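SM80.1 Vicilin (Solanum melongena, PDB 5VF5) probably serves as a seed storage protein of the 7S vicilin class, built from two cupin domains and binding a copper ion in one of them. Local coordinates at residues 378-381 / 382-386. Numbering follows the deposited sequence.
Sequences REVE and EIFQK
V380 meets F384 one turn further along the same helix because the first torsions of both send their groups the same way: CG1 of V380 lies anti to its own nitrogen (chi1 179°), while the ring of F384 is swung beside its backbone N (chi1 -74°). The two side chains therefore run alongside each other, and the methyl CG1 of V380 sits over one face of the F384 ring, 4.0 Å from its centroid and shifted toward the rim, where CE2 of F384 is the nearest carbon at 3.8 Å. CG1 lies 17° off the ring normal, which makes this a CH-pi contact. The ring has a second conformer, so the contact is certain only for the one described.

Four i to i+4 backbone hydrogen bonds link the two segments: E382 N to R378 O, I383 N to E379 O, F384 N to V380 O, and Q385 N to E381 O. F384 N to V380 O is 2.9 Å; Q385 N to E381 O is 3.0 Å. The amide of Q385 folds back until its CD lies 3.3 Å from E381 O.

The carboxylate of E381 makes salt bridges to K369 through OE2 and to R366 through OE1, both on helix 366-373. V380 packs on K369 and F373 of that helix, and the rings of F384 and W361 meet with their planes steeply inclined. Helix 377-385 thus pairs with helix 366-373 in a helical extension, this contact being centred about 38 Å from the centre of the chain, following strand 351-353 of the second cupin barrel in sequence.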
loop_
_atom_site.group_PDB
_atom_site.type_symbol
_atom_site.label_atom_id
_atom_site.label_comp_id
_atom_site.label_asym_id
_atom_site.label_seq_id
_atom_site.Cartn_x
_atom_site.Cartn_y
_atom_site.Cartn_z
ATOM N N ARG A 378 33.164 -28.197 0.440
ATOM C CA ARG A 378 33.796 -27.283 1.380
ATOM C C ARG A 378 34.094 -25.935 0.740
ATOM O O ARG A 378 34.064 -24.902 1.433
ATOM C CB ARG A 378 35.072 -27.882 2.014
ATOM C CG ARG A 378 34.766 -29.025 2.980
ATOM C CD ARG A 378 36.025 -29.434 3.732
ATOM N NE ARG A 378 35.831 -30.608 4.558
ATOM C CZ ARG A 378 35.190 -30.625 5.726
ATOM N NH1 ARG A 378 34.632 -29.537 6.241
ATOM N NH2 ARG A 378 35.108 -31.764 6.392
ATOM N N GLU A 379 34.354 -25.927 -0.569
ATOM C CA GLU A 379 34.618 -24.686 -1.264
ATOM C C GLU A 379 33.339 -23.873 -1.467
ATOM O O GLU A 379 33.337 -22.656 -1.273
ATOM C CB GLU A 379 35.280 -24.965 -2.609
ATOM C CG GLU A 379 35.716 -23.685 -3.299
ATOM C CD GLU A 379 36.543 -23.892 -4.533
ATOM O OE1 GLU A 379 36.730 -25.070 -4.977
ATOM O OE2 GLU A 379 36.998 -22.831 -5.041
ATOM N N VAL A 380 32.243 -24.551 -1.794
ATOM C CA VAL A 380 30.965 -23.884 -1.874
ATOM C C VAL A 380 30.632 -23.258 -0.535
ATOM O O VAL A 380 30.219 -22.096 -0.460
ATOM C CB VAL A 380 29.848 -24.849 -2.306
ATOM C CG1 VAL A 380 28.515 -24.106 -2.362
ATOM C CG2 VAL A 380 30.108 -25.386 -3.687
ATOM N N GLU A 381 30.821 -24.035 0.541
ATOM C CA GLU A 381 30.519 -23.536 1.882
ATOM C C GLU A 381 31.384 -22.351 2.258
ATOM O O GLU A 381 30.899 -21.375 2.831
ATOM C CB GLU A 381 30.562 -24.662 2.923
ATOM C CG GLU A 381 29.392 -25.609 2.712
ATOM C CD GLU A 381 29.029 -26.507 3.890
ATOM O OE1 GLU A 381 29.959 -26.868 4.650
ATOM O OE2 GLU A 381 27.793 -26.890 4.013
ATOM N N GLU A 382 32.657 -22.406 1.917
ATOM C CA GLU A 382 33.537 -21.270 2.178
ATOM C C GLU A 382 32.982 -20.003 1.505
ATOM O O GLU A 382 32.888 -18.941 2.155
ATOM C CB GLU A 382 34.965 -21.568 1.720
ATOM C CG GLU A 382 35.942 -20.417 1.950
ATOM C CD GLU A 382 37.376 -20.719 1.518
ATOM O OE1 GLU A 382 37.821 -21.879 1.629
ATOM O OE2 GLU A 382 38.074 -19.775 1.082
ATOM N N ILE A 383 32.564 -20.110 0.244
ATOM C CA ILE A 383 32.087 -18.952 -0.479
ATOM C C ILE A 383 30.806 -18.429 0.144
ATOM O O ILE A 383 30.658 -17.243 0.376
ATOM C CB ILE A 383 31.911 -19.266 -1.979
ATOM C CG1 ILE A 383 33.282 -19.481 -2.621
ATOM C CG2 ILE A 383 31.118 -18.170 -2.685
ATOM C CD1 ILE A 383 33.207 -20.140 -3.978
ATOM N N PHE A 384 29.908 -19.343 0.500
ATOM C CA PHE A 384 28.626 -18.959 1.097
ATOM C C PHE A 384 28.679 -18.388 2.540
ATOM O O PHE A 384 27.751 -17.734 3.041
ATOM C CB PHE A 384 27.666 -20.145 1.038
ATOM C CG PHE A 384 27.122 -20.423 -0.329
ATOM C CD1 PHE A 384 27.584 -19.748 -1.451
ATOM C CD2 PHE A 384 26.162 -21.398 -0.502
ATOM C CE1 PHE A 384 27.075 -20.015 -2.703
ATOM C CE2 PHE A 384 25.653 -21.667 -1.758
ATOM C CZ PHE A 384 26.104 -20.970 -2.864
ATOM N N GLN A 385 29.805 -18.621 3.202
ATOM C CA GLN A 385 30.049 -18.103 4.545
ATOM C C GLN A 385 30.860 -16.808 4.566
ATOM O O GLN A 385 31.042 -16.205 5.613
ATOM C CB GLN A 385 30.711 -19.181 5.409
ATOM C CG GLN A 385 29.675 -20.124 6.019
ATOM C CD GLN A 385 30.141 -21.555 6.079
ATOM O OE1 GLN A 385 31.329 -21.824 6.279
ATOM N NE2 GLN A 385 29.202 -22.490 5.901
ATOM N N LYS A 386 31.299 -16.334 3.408
ATOM C CA LYS A 386 32.064 -15.091 3.360
ATOM C C LYS A 386 31.266 -13.895 3.842
ATOM O O LYS A 386 31.856 -12.959 4.421
ATOM C CB LYS A 386 32.679 -14.824 1.979
ATOM C CG LYS A 386 33.868 -15.720 1.709
ATOM C CD LYS A 386 34.519 -15.445 0.368
ATOM C CE LYS A 386 35.763 -16.295 0.167
ATOM N NZ LYS A 386 36.958 -15.700 0.827
#